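Putative silent information regulator 2 (Leishmania infantum, PDB 5OL0) probably removes acetyl groups from protein lysine side chains, consuming NAD+ as co-substrate, as a zinc-containing class I sirtuin. Local coordinates at residues V237-M242 and V276-L281; S45-I50 and Q103-H108; T58-N63 and Y89-E94. All blocks are in the same frame, centred on the assembly; numbering follows the deposited sequence.

Contact 1: residues V237-M242 and V276-L281; sequences VPRVVM and VCRDVL
Residues 239-242 and 279-281 run side by side as parallel strands, their axes 4.8 Å apart at an angle of 14°. The amide of R239 is bonded to R278 O, and the exchange then continues from V280 N to R239 O and from V241 N to V280 O at 2.8 Å, the last two nearly along the C=O axes. On the face bearing R239, D279 and V241, the R239 chain bends at chi3 (-67°) and lays its guanidinium side-on against the carboxylate: NE reaches D279 OD1 at 2.8 Å and NH2 reaches D279 OD2 at 3.1 Å, each oxygen offering its syn lone pair. These strands belong to the Rossmann-type NAD-binding domain of sirtuins, where 279-282 is the outermost strand at one end of the parallel sheet and 239-242 is flanked on its other side by strand 213-217. R278, folded back at chi2 (73°), stacks its guanidinium on that of R239, centres 3.6 Å apart. The two like charges are probably made tolerable by D279, and R278 NH1 donates in the plane of its guanidinium to a lone pair of V237 O at 2.8 Å. R239 is further fixed by P230 O and L251 O, with F252 in a cation-pi contact, while R253 N also binds D279 OD2. On the face of the salt bridge, V241 CG1 meets L281 CD1 at 3.8 Å. On the reverse face V280 uses CG1, in the crowded position between N and carbonyl carbon, to touch V240 CG2 at 3.7 Å.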
ATOM      1  N   VAL A 237      11.533  -5.590  17.881  1.00 34.31           N
ATOM      2  CA  VAL A 237      10.097  -5.822  17.682  1.00 36.56           C
ATOM      3  C   VAL A 237       9.807  -6.806  16.532  1.00 33.43           C
ATOM      4  O   VAL A 237      10.497  -6.792  15.530  1.00 32.73           O
ATOM      5  CB  VAL A 237       9.276  -4.544  17.536  1.00 40.18           C
ATOM      6  CG1 VAL A 237       9.451  -3.660  18.781  1.00 39.29           C
ATOM      7  CG2 VAL A 237       9.526  -3.862  16.218  1.00 42.17           C
ATOM      8  N   PRO A 238       8.774  -7.630  16.678  1.00 34.04           N
ATOM      9  CA  PRO A 238       8.415  -8.560  15.635  1.00 32.39           C
ATOM     10  C   PRO A 238       7.990  -7.857  14.333  1.00 32.85           C
ATOM     11  O   PRO A 238       7.346  -6.758  14.370  1.00 28.73           O
ATOM     12  CB  PRO A 238       7.255  -9.368  16.217  1.00 33.33           C
ATOM     13  CG  PRO A 238       6.815  -8.636  17.424  1.00 34.03           C
ATOM     14  CD  PRO A 238       7.921  -7.759  17.868  1.00 35.34           C
ATOM     15  N   ARG A 239       8.381  -8.478  13.209  1.00 27.19           N
ATOM     16  CA  ARG A 239       8.037  -7.981  11.901  1.00 29.60           C
ATOM     17  C   ARG A 239       7.425  -9.141  11.131  1.00 28.35           C
ATOM     18  O   ARG A 239       8.067 -10.145  10.932  1.00 29.03           O
ATOM     19  CB  ARG A 239       9.245  -7.375  11.193  1.00 27.88           C
ATOM     20  CG  ARG A 239      10.016  -6.347  11.990  1.00 32.91           C
ATOM     21  CD  ARG A 239      11.044  -5.594  11.148  1.00 33.75           C
ATOM     22  NE  ARG A 239      12.113  -6.490  10.715  1.00 32.60           N
ATOM     23  CZ  ARG A 239      13.194  -6.105  10.012  1.00 36.03           C
ATOM     24  NH1 ARG A 239      13.410  -4.838   9.668  1.00 33.20           N
ATOM     25  NH2 ARG A 239      14.098  -6.995   9.686  1.00 34.39           N
ATOM     26  N   VAL A 240       6.159  -9.019  10.765  1.00 28.59           N
ATOM     27  CA  VAL A 240       5.407 -10.104  10.193  1.00 27.48           C
ATOM     28  C   VAL A 240       5.259  -9.766   8.727  1.00 27.53           C
ATOM     29  O   VAL A 240       4.717  -8.712   8.397  1.00 28.73           O
ATOM     30  CB  VAL A 240       3.999 -10.226  10.880  1.00 30.18           C
ATOM     31  CG1 VAL A 240       3.134 -11.223  10.151  1.00 33.25           C
ATOM     32  CG2 VAL A 240       4.178 -10.707  12.310  1.00 31.23           C
ATOM     33  N   VAL A 241       5.726 -10.625   7.838  1.00 25.65           N
ATOM     34  CA  VAL A 241       5.625 -10.324   6.405  1.00 25.38           C
ATOM     35  C   VAL A 241       4.667 -11.340   5.838  1.00 26.69           C
ATOM     36  O   VAL A 241       4.888 -12.542   6.022  1.00 28.34           O
ATOM     37  CB  VAL A 241       6.971 -10.387   5.681  1.00 28.80           C
ATOM     38  CG1 VAL A 241       6.782 -10.065   4.207  1.00 29.56           C
ATOM     39  CG2 VAL A 241       7.970  -9.428   6.349  1.00 29.46           C
ATOM     40  N   MET A 242       3.569 -10.861   5.257  1.00 27.62           N
ATOM     41  CA  MET A 242       2.644 -11.701   4.457  1.00 28.08           C
ATOM     42  C   MET A 242       2.826 -11.420   2.979  1.00 29.95           C
ATOM     43  O   MET A 242       2.432 -10.360   2.474  1.00 30.57           O
ATOM     44  CB  MET A 242       1.194 -11.447   4.842  1.00 30.78           C
ATOM     45  CG  MET A 242       0.874 -11.655   6.308  1.00 32.50           C
ATOM     46  SD  MET A 242      -0.874 -11.350   6.686  1.00 36.99           S
ATOM     47  CE  MET A 242      -0.879 -11.968   8.360  1.00 34.54           C
ATOM     48  N   VAL A 276      18.003 -10.321  18.371  1.00 70.11           N
ATOM     49  CA  VAL A 276      16.934 -11.365  18.421  1.00 67.90           C
ATOM     50  C   VAL A 276      16.276 -11.749  17.054  1.00 60.59           C
ATOM     51  O   VAL A 276      16.319 -11.008  16.062  1.00 53.65           O
ATOM     52  CB  VAL A 276      15.796 -11.062  19.458  1.00 70.28           C
ATOM     53  CG1 VAL A 276      16.316 -11.103  20.908  1.00 79.54           C
ATOM     54  CG2 VAL A 276      15.041  -9.771  19.120  1.00 63.43           C
ATOM     55  N   CYS A 277      15.689 -12.946  17.040  1.00 49.98           N
ATOM     56  CA  CYS A 277      15.019 -13.500  15.899  1.00 45.28           C
ATOM     57  C   CYS A 277      13.552 -13.001  15.993  1.00 39.07           C
ATOM     58  O   CYS A 277      12.790 -13.395  16.890  1.00 36.41           O
ATOM     59  CB  CYS A 277      15.170 -15.018  15.936  1.00 53.64           C
ATOM     60  SG  CYS A 277      14.206 -15.892  14.699  1.00 65.35           S
ATOM     61  N   ARG A 278      13.219 -12.034  15.130  1.00 33.13           N
ATOM     62  CA  ARG A 278      11.964 -11.301  15.236  1.00 32.42           C
ATOM     63  C   ARG A 278      11.115 -11.227  13.943  1.00 32.50           C
ATOM     64  O   ARG A 278      10.033 -10.693  14.003  1.00 33.04           O
ATOM     65  CB  ARG A 278      12.189  -9.903  15.879  1.00 31.36           C
ATOM     66  CG  ARG A 278      13.306  -9.017  15.319  1.00 32.26           C
ATOM     67  CD  ARG A 278      12.931  -8.458  13.979  1.00 36.54           C
ATOM     68  NE  ARG A 278      13.846  -7.453  13.468  1.00 36.83           N
ATOM     69  CZ  ARG A 278      13.738  -6.136  13.636  1.00 35.16           C
ATOM     70  NH1 ARG A 278      12.768  -5.560  14.346  1.00 35.20           N
ATOM     71  NH2 ARG A 278      14.637  -5.381  13.064  1.00 37.83           N
ATOM     72  N   ASP A 279      11.609 -11.754  12.825  1.00 31.44           N
ATOM     73  CA  ASP A 279      10.941 -11.750  11.518  1.00 32.60           C
ATOM     74  C   ASP A 279      10.301 -13.074  11.261  1.00 31.59           C
ATOM     75  O   ASP A 279      10.783 -14.109  11.728  1.00 30.39           O
ATOM     76  CB  ASP A 279      11.952 -11.524  10.386  1.00 34.36           C
ATOM     77  CG  ASP A 279      12.618 -10.200  10.465  1.00 36.47           C
ATOM     78  OD1 ASP A 279      12.033  -9.271  11.039  1.00 36.00           O
ATOM     79  OD2 ASP A 279      13.745 -10.071   9.951  1.00 35.75           O
ATOM     80  N   VAL A 280       9.122 -13.018  10.655  1.00 28.72           N
ATOM     81  CA  VAL A 280       8.439 -14.186  10.155  1.00 30.56           C
ATOM     82  C   VAL A 280       7.805 -13.880   8.807  1.00 29.89           C
ATOM     83  O   VAL A 280       7.339 -12.755   8.585  1.00 27.27           O
ATOM     84  CB  VAL A 280       7.439 -14.666  11.212  1.00 33.10           C
ATOM     85  CG1 VAL A 280       6.399 -13.616  11.500  1.00 36.40           C
ATOM     86  CG2 VAL A 280       6.819 -15.955  10.775  1.00 32.59           C
ATOM     87  N   LEU A 281       7.873 -14.848   7.899  1.00 28.28           N
ATOM     88  CA  LEU A 281       7.240 -14.788   6.577  1.00 26.75           C
ATOM     89  C   LEU A 281       6.113 -15.781   6.450  1.00 26.79           C
ATOM     90  O   LEU A 281       6.323 -16.973   6.660  1.00 27.70           O
ATOM     91  CB  LEU A 281       8.218 -15.128   5.509  1.00 28.65           C
ATOM     92  CG  LEU A 281       7.750 -15.112   4.070  1.00 28.80           C
ATOM     93  CD1 LEU A 281       7.343 -13.735   3.591  1.00 30.97           C
ATOM     94  CD2 LEU A 281       8.920 -15.631   3.264  1.00 34.57           C
TER

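Contact 2: residues S45-I50 and Q103-H108; sequences SVAAGI and QPTAVH
S45 OG is gripped by two hydrogen bonds, one from H108 NE2 at 3.1 Å and one shared with D129 OD2. S45 is the serine of the GAGxS signature with which sirtuins begin their cofactor-binding loop, and D129 is an NAD+-binding residue in a close relative, so the hydroxyl ties the first helix turn of 106-116 to the probable cofactor site. The H108 ring meets the oxygen at its edge, with OG only 6° out of the ring plane; CG stands anti to the carbonyl carbon (chi1 -58°), which carries NE2 across to the loop. With the imidazole N-H given to the serine, the hydroxyl hydrogen could turn to the D129 carboxylate, a polarising chain from H108 through S45 that is plausible on the geometry. T105 is the N-cap of the helix. Its OG1, in the crowded position between N and carbonyl carbon (chi1 76°), bonds to A44 O of the loop and accepts only weakly from V107 N at 3.2 Å, while Q287 adds a further weak bond. The same torsion turns the methyl the other way, so that CG2 lies against the turn 45-48, 3.6 Å from A48 N and 3.8 Å from A48 CB. Residues 46-48 have helical backbone angles, and the A48 N bond to S45 O closes the turn. A48 CB also rests on Q103 O at 3.5 Å. At the outer end of the contact a single water bridges the backbones, donating to A48 O at 2.8 Å and accepting from Q103 N at 2.9 Å.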
ATOM      1  N   SER A  45      -4.365  -6.089  -2.604  1.00 28.24           N
ATOM      2  CA  SER A  45      -5.517  -5.673  -3.387  1.00 30.97           C
ATOM      3  C   SER A  45      -5.817  -6.528  -4.636  1.00 34.43           C
ATOM      4  O   SER A  45      -6.861  -6.308  -5.278  1.00 33.05           O
ATOM      5  CB  SER A  45      -5.329  -4.235  -3.772  1.00 29.60           C
ATOM      6  OG  SER A  45      -5.330  -3.488  -2.577  1.00 33.63           O
ATOM      7  N   VAL A  46      -4.958  -7.509  -4.924  1.00 28.71           N
ATOM      8  CA  VAL A  46      -5.248  -8.544  -5.948  1.00 33.78           C
ATOM      9  C   VAL A  46      -6.631  -9.119  -5.799  1.00 35.22           C
ATOM     10  O   VAL A  46      -7.403  -9.172  -6.770  1.00 34.90           O
ATOM     11  CB  VAL A  46      -4.246  -9.727  -5.838  1.00 39.83           C
ATOM     12  CG1 VAL A  46      -4.570 -10.876  -6.832  1.00 43.23           C
ATOM     13  CG2 VAL A  46      -2.849  -9.211  -6.051  1.00 38.86           C
ATOM     14  N   ALA A  47      -6.990  -9.519  -4.580  1.00 33.31           N
ATOM     15  CA  ALA A  47      -8.321 -10.072  -4.344  1.00 34.17           C
ATOM     16  C   ALA A  47      -9.462  -9.057  -4.652  1.00 32.39           C
ATOM     17  O   ALA A  47     -10.565  -9.445  -4.844  1.00 30.75           O
ATOM     18  CB  ALA A  47      -8.466 -10.621  -2.925  1.00 36.17           C
ATOM     19  N   ALA A  48      -9.197  -7.777  -4.769  1.00 36.17           N
ATOM     20  CA  ALA A  48     -10.241  -6.870  -5.179  1.00 34.85           C
ATOM     21  C   ALA A  48     -10.475  -6.871  -6.688  1.00 37.20           C
ATOM     22  O   ALA A  48     -11.448  -6.267  -7.140  1.00 33.22           O
ATOM     23  CB  ALA A  48      -9.974  -5.477  -4.699  1.00 33.59           C
ATOM     24  N   GLY A  49      -9.581  -7.501  -7.443  1.00 35.49           N
ATOM     25  CA  GLY A  49      -9.691  -7.556  -8.915  1.00 34.05           C
ATOM     26  C   GLY A  49      -8.851  -6.497  -9.534  1.00 32.78           C
ATOM     27  O   GLY A  49      -9.086  -6.134 -10.641  1.00 37.48           O
ATOM     28  N   ILE A  50      -7.843  -5.975  -8.860  1.00 36.35           N
ATOM     29  CA  ILE A  50      -7.063  -4.900  -9.487  1.00 41.08           C
ATOM     30  C   ILE A  50      -6.193  -5.514 -10.597  1.00 49.03           C
ATOM     31  O   ILE A  50      -5.588  -6.532 -10.351  1.00 45.94           O
ATOM     32  CB  ILE A  50      -6.345  -4.099  -8.423  1.00 41.84           C
ATOM     33  CG1 ILE A  50      -7.471  -3.389  -7.631  1.00 42.53           C
ATOM     34  CG2 ILE A  50      -5.353  -3.100  -9.036  1.00 40.95           C
ATOM     35  CD1 ILE A  50      -7.002  -2.445  -6.576  1.00 46.78           C
ATOM     36  N   GLN A 103     -13.742  -2.601  -4.350  1.00 33.24           N
ATOM     37  CA  GLN A 103     -14.168  -2.653  -2.964  1.00 36.46           C
ATOM     38  C   GLN A 103     -13.069  -3.236  -2.049  1.00 31.82           C
ATOM     39  O   GLN A 103     -12.286  -4.047  -2.477  1.00 30.14           O
ATOM     40  CB  GLN A 103     -15.357  -3.595  -2.868  1.00 40.84           C
ATOM     41  CG  GLN A 103     -16.573  -3.263  -3.726  1.00 45.51           C
ATOM     42  CD  GLN A 103     -17.611  -4.374  -3.573  1.00 58.77           C
ATOM     43  OE1 GLN A 103     -18.599  -4.190  -2.888  1.00 71.78           O
ATOM     44  NE2 GLN A 103     -17.344  -5.565  -4.141  1.00 63.75           N
ATOM     45  N   PRO A 104     -13.103  -2.902  -0.774  1.00 31.76           N
ATOM     46  CA  PRO A 104     -12.078  -3.411   0.124  1.00 31.82           C
ATOM     47  C   PRO A 104     -12.089  -4.893   0.291  1.00 29.38           C
ATOM     48  O   PRO A 104     -13.131  -5.498   0.248  1.00 30.19           O
ATOM     49  CB  PRO A 104     -12.398  -2.763   1.471  1.00 32.26           C
ATOM     50  CG  PRO A 104     -13.367  -1.689   1.197  1.00 34.33           C
ATOM     51  CD  PRO A 104     -13.982  -1.903  -0.135  1.00 31.99           C
ATOM     52  N   THR A 105     -10.906  -5.435   0.524  1.00 28.54           N
ATOM     53  CA  THR A 105     -10.665  -6.844   0.777  1.00 28.69           C
ATOM     54  C   THR A 105     -10.703  -7.147   2.290  1.00 28.11           C
ATOM     55  O   THR A 105     -10.826  -6.245   3.126  1.00 28.31           O
ATOM     56  CB  THR A 105      -9.323  -7.332   0.202  1.00 27.67           C
ATOM     57  OG1 THR A 105      -8.231  -6.886   1.022  1.00 29.30           O
ATOM     58  CG2 THR A 105      -9.120  -6.936  -1.279  1.00 28.21           C
ATOM     59  N   ALA A 106     -10.595  -8.427   2.618  1.00 27.55           N
ATOM     60  CA  ALA A 106     -10.451  -8.881   3.988  1.00 29.27           C
ATOM     61  C   ALA A 106      -9.260  -8.203   4.699  1.00 30.36           C
ATOM     62  O   ALA A 106      -9.390  -7.747   5.826  1.00 31.57           O
ATOM     63  CB  ALA A 106     -10.311 -10.398   4.005  1.00 30.71           C
ATOM     64  N   VAL A 107      -8.128  -8.046   4.021  1.00 27.23           N
ATOM     65  CA  VAL A 107      -7.000  -7.317   4.630  1.00 26.20           C
ATOM     66  C   VAL A 107      -7.440  -5.890   5.037  1.00 26.27           C
ATOM     67  O   VAL A 107      -7.141  -5.421   6.134  1.00 25.54           O
ATOM     68  CB  VAL A 107      -5.818  -7.242   3.630  1.00 28.54           C
ATOM     69  CG1 VAL A 107      -4.801  -6.194   4.044  1.00 27.77           C
ATOM     70  CG2 VAL A 107      -5.130  -8.602   3.473  1.00 28.42           C
ATOM     71  N   HIS A 108      -8.074  -5.186   4.112  1.00 26.71           N
ATOM     72  CA  HIS A 108      -8.483  -3.811   4.354  1.00 26.80           C
ATOM     73  C   HIS A 108      -9.469  -3.633   5.556  1.00 26.40           C
ATOM     74  O   HIS A 108      -9.357  -2.691   6.432  1.00 24.49           O
ATOM     75  CB  HIS A 108      -9.042  -3.187   3.064  1.00 30.89           C
ATOM     76  CG  HIS A 108      -8.088  -3.185   1.899  1.00 29.09           C
ATOM     77  ND1 HIS A 108      -7.094  -2.241   1.754  1.00 34.69           N
ATOM     78  CD2 HIS A 108      -7.985  -3.993   0.820  1.00 29.04           C
ATOM     79  CE1 HIS A 108      -6.420  -2.483   0.645  1.00 29.49           C
ATOM     80  NE2 HIS A 108      -6.945  -3.528   0.053  1.00 29.68           N
TER
HETATM   81  O   HOH W   1     -13.577  -4.971  -5.968  1.00 31.01           O

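Contact 3: residues T58-N63 and Y89-E94; sequences TGIYAN and YSIARE
In the helical part of the small sirtuin domain, the segments 59-63 and 89-94 of helices 59-67 and 85-95 run nearly antiparallel, at 167°, and are joined chiefly through the side-chain amide of N63. Its ND2 gives one hydrogen to S90 OG at 2.6 Å and the other to E94 OE1 at 2.9 Å, both bonds lying close to the amide plane and bending to 158° at the hydrogen. Two acceptors on one nitrogen, a turn apart on the facing helix, are consistent with the modelled orientation of the amide, though N63 is poorly ordered. E94 OE1 is approached from above its carboxylate plane. Beside this polar cluster, I60 stretches CG1 anti to its backbone N and sets CD1 across I91 at about a right angle, 3.6 Å from CG2 and 3.7 Å from CG1; P51 of the loop before the helix touches I60 as well. In this module, next to the zinc-binding part of the small domain, helix 85-95 is tied through Y89 OH to V185 O of strand 185-187. The N-terminal end of helix 59-67 is N-capped by T58, whose OG1 accepts from Y61 N at 3.1 Å and also binds S55 O and D52 O.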
ATOM      1  N   THR A  58      -3.962  -9.534 -19.253  1.00 63.08           N
ATOM      2  CA  THR A  58      -4.631  -8.265 -18.913  1.00 60.96           C
ATOM      3  C   THR A  58      -4.651  -7.263 -20.085  1.00 63.25           C
ATOM      4  O   THR A  58      -3.819  -7.306 -21.023  1.00 52.80           O
ATOM      5  CB  THR A  58      -4.053  -7.547 -17.640  1.00 64.24           C
ATOM      6  OG1 THR A  58      -2.672  -7.163 -17.820  1.00 56.63           O
ATOM      7  CG2 THR A  58      -4.194  -8.424 -16.385  1.00 67.08           C
ATOM      8  N   GLY A  59      -5.634  -6.360 -20.017  1.00 61.48           N
ATOM      9  CA  GLY A  59      -5.725  -5.246 -20.918  1.00 55.96           C
ATOM     10  C   GLY A  59      -4.588  -4.310 -20.615  1.00 57.43           C
ATOM     11  O   GLY A  59      -3.964  -3.787 -21.525  1.00 61.46           O
ATOM     12  N   ILE A  60      -4.298  -4.113 -19.331  1.00 61.39           N
ATOM     13  CA  ILE A  60      -3.214  -3.225 -18.944  1.00 65.64           C
ATOM     14  C   ILE A  60      -1.861  -3.630 -19.600  1.00 69.82           C
ATOM     15  O   ILE A  60      -1.169  -2.767 -20.154  1.00 65.63           O
ATOM     16  CB  ILE A  60      -3.137  -3.018 -17.395  1.00 65.20           C
ATOM     17  CG1 ILE A  60      -2.193  -1.878 -17.058  1.00 65.22           C
ATOM     18  CG2 ILE A  60      -2.690  -4.256 -16.641  1.00 65.78           C
ATOM     19  CD1 ILE A  60      -2.765  -0.534 -17.432  1.00 72.03           C
ATOM     20  N   TYR A  61      -1.514  -4.923 -19.585  1.00 60.39           N
ATOM     21  CA  TYR A  61      -0.251  -5.418 -20.218  1.00 58.60           C
ATOM     22  C   TYR A  61      -0.180  -5.200 -21.767  1.00 61.43           C
ATOM     23  O   TYR A  61       0.873  -4.769 -22.333  1.00 44.88           O
ATOM     24  CB  TYR A  61      -0.098  -6.884 -19.859  1.00 51.93           C
ATOM     25  CG  TYR A  61       1.088  -7.585 -20.435  1.00 51.29           C
ATOM     26  CD1 TYR A  61       1.047  -8.147 -21.731  1.00 46.45           C
ATOM     27  CD2 TYR A  61       2.241  -7.755 -19.672  1.00 51.83           C
ATOM     28  CE1 TYR A  61       2.141  -8.848 -22.235  1.00 46.89           C
ATOM     29  CE2 TYR A  61       3.332  -8.433 -20.164  1.00 50.09           C
ATOM     30  CZ  TYR A  61       3.276  -8.983 -21.438  1.00 49.28           C
ATOM     31  OH  TYR A  61       4.379  -9.642 -21.901  1.00 51.06           O
ATOM     32  N   ALA A  62      -1.310  -5.492 -22.427  1.00 63.32           N
ATOM     33  CA  ALA A  62      -1.466  -5.333 -23.893  1.00 75.57           C
ATOM     34  C   ALA A  62      -1.073  -3.933 -24.356  1.00 79.68           C
ATOM     35  O   ALA A  62      -0.286  -3.761 -25.282  1.00 86.92           O
ATOM     36  CB  ALA A  62      -2.908  -5.629 -24.306  1.00 77.68           C
ATOM     37  N   ASN A  63      -1.633  -2.947 -23.672  1.00 87.67           N
ATOM     38  CA  ASN A  63      -1.297  -1.540 -23.847  1.00 86.44           C
ATOM     39  C   ASN A  63       0.228  -1.277 -23.766  1.00 85.72           C
ATOM     40  O   ASN A  63       0.820  -0.820 -24.752  1.00 94.66           O
ATOM     41  CB  ASN A  63      -2.062  -0.736 -22.782  1.00 90.09           C
ATOM     42  CG  ASN A  63      -2.073   0.760 -23.037  1.00 94.30           C
ATOM     43  OD1 ASN A  63      -1.277   1.305 -23.813  1.00101.37           O
ATOM     44  ND2 ASN A  63      -2.985   1.439 -22.360  1.00 83.92           N
ATOM     45  N   TYR A  89      -1.984   8.441 -19.296  1.00 37.30           N
ATOM     46  CA  TYR A  89      -3.429   8.597 -19.392  1.00 36.93           C
ATOM     47  C   TYR A  89      -4.089   7.365 -19.960  1.00 43.21           C
ATOM     48  O   TYR A  89      -5.214   7.043 -19.590  1.00 37.47           O
ATOM     49  CB  TYR A  89      -3.809   9.826 -20.209  1.00 36.80           C
ATOM     50  CG  TYR A  89      -4.007  11.003 -19.315  1.00 39.92           C
ATOM     51  CD1 TYR A  89      -2.930  11.582 -18.641  1.00 37.93           C
ATOM     52  CD2 TYR A  89      -5.266  11.504 -19.086  1.00 38.36           C
ATOM     53  CE1 TYR A  89      -3.113  12.657 -17.789  1.00 37.23           C
ATOM     54  CE2 TYR A  89      -5.457  12.580 -18.247  1.00 39.84           C
ATOM     55  CZ  TYR A  89      -4.387  13.159 -17.601  1.00 37.18           C
ATOM     56  OH  TYR A  89      -4.627  14.207 -16.749  1.00 39.82           O
ATOM     57  N   SER A  90      -3.390   6.690 -20.877  1.00 43.04           N
ATOM     58  CA  SER A  90      -3.860   5.446 -21.433  1.00 42.35           C
ATOM     59  C   SER A  90      -3.898   4.347 -20.394  1.00 43.40           C
ATOM     60  O   SER A  90      -4.842   3.567 -20.346  1.00 43.08           O
ATOM     61  CB  SER A  90      -3.012   5.065 -22.627  1.00 46.93           C
ATOM     62  OG  SER A  90      -3.455   3.858 -23.161  1.00 58.94           O
ATOM     63  N   ILE A  91      -2.898   4.291 -19.527  1.00 40.46           N
ATOM     64  CA  ILE A  91      -2.937   3.359 -18.405  1.00 41.53           C
ATOM     65  C   ILE A  91      -4.007   3.740 -17.378  1.00 45.88           C
ATOM     66  O   ILE A  91      -4.715   2.843 -16.882  1.00 42.73           O
ATOM     67  CB  ILE A  91      -1.544   3.222 -17.772  1.00 51.96           C
ATOM     68  CG1 ILE A  91      -0.711   2.295 -18.650  1.00 57.64           C
ATOM     69  CG2 ILE A  91      -1.559   2.709 -16.342  1.00 54.53           C
ATOM     70  CD1 ILE A  91       0.067   3.040 -19.703  1.00 61.72           C
ATOM     71  N   ALA A  92      -4.195   5.040 -17.123  1.00 38.09           N
ATOM     72  CA  ALA A  92      -5.156   5.458 -16.120  1.00 39.64           C
ATOM     73  C   ALA A  92      -6.581   5.036 -16.500  1.00 41.47           C
ATOM     74  O   ALA A  92      -7.370   4.655 -15.661  1.00 39.28           O
ATOM     75  CB  ALA A  92      -5.074   6.946 -15.914  1.00 38.31           C
ATOM     76  N   ARG A  93      -6.901   5.133 -17.780  1.00 38.22           N
ATOM     77  CA  ARG A  93      -8.186   4.734 -18.305  1.00 38.72           C
ATOM     78  C   ARG A  93      -8.524   3.250 -18.077  1.00 39.69           C
ATOM     79  O   ARG A  93      -9.701   2.894 -17.979  1.00 40.84           O
ATOM     80  CB  ARG A  93      -8.194   4.921 -19.837  1.00 45.43           C
ATOM     81  CG  ARG A  93      -8.742   6.207 -20.334  1.00 51.33           C
ATOM     82  CD  ARG A  93      -8.999   6.142 -21.844  1.00 58.07           C
ATOM     83  NE  ARG A  93      -7.764   6.194 -22.630  1.00 56.43           N
ATOM     84  CZ  ARG A  93      -6.973   7.280 -22.774  1.00 62.59           C
ATOM     85  NH1 ARG A  93      -7.236   8.446 -22.169  1.00 63.12           N
ATOM     86  NH2 ARG A  93      -5.865   7.198 -23.511  1.00 55.59           N
ATOM     87  N   GLU A  94      -7.503   2.396 -18.076  1.00 37.54           N
ATOM     88  CA  GLU A  94      -7.668   0.959 -17.900  1.00 45.49           C
ATOM     89  C   GLU A  94      -7.637   0.417 -16.472  1.00 41.47           C
ATOM     90  O   GLU A  94      -8.228  -0.607 -16.204  1.00 43.08           O
ATOM     91  CB  GLU A  94      -6.651   0.229 -18.792  1.00 51.67           C
ATOM     92  CG  GLU A  94      -6.880   0.581 -20.258  1.00 60.19           C
ATOM     93  CD  GLU A  94      -6.156  -0.344 -21.197  1.00 74.30           C
ATOM     94  OE1 GLU A  94      -4.900  -0.396 -21.137  1.00 82.89           O
ATOM     95  OE2 GLU A  94      -6.852  -1.019 -21.994  1.00 87.80           O
TER

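Contact 1 is the most buried of the three and lies on the opposite side of the chain's centre from contact 3; their centres are 36 Å apart. It joins two neighbouring strands of one sheet in the Rossmann-type domain by backbone bonding and ion pairing. Contacts 2 and 3 are both partly buried and join consecutive helices of the chain, 106-116 and 85-95, to loop 45-50 and to helix 59-67, the helix that follows this loop. Contact 2, closer to the centre of the chain and to the probable NAD+ site, relies on a serine, a histidine and methyl contacts, whereas contact 3 combines amide hydrogen bonds, to a serine hydroxyl and a carboxylate, with an isoleucine-isoleucine contact.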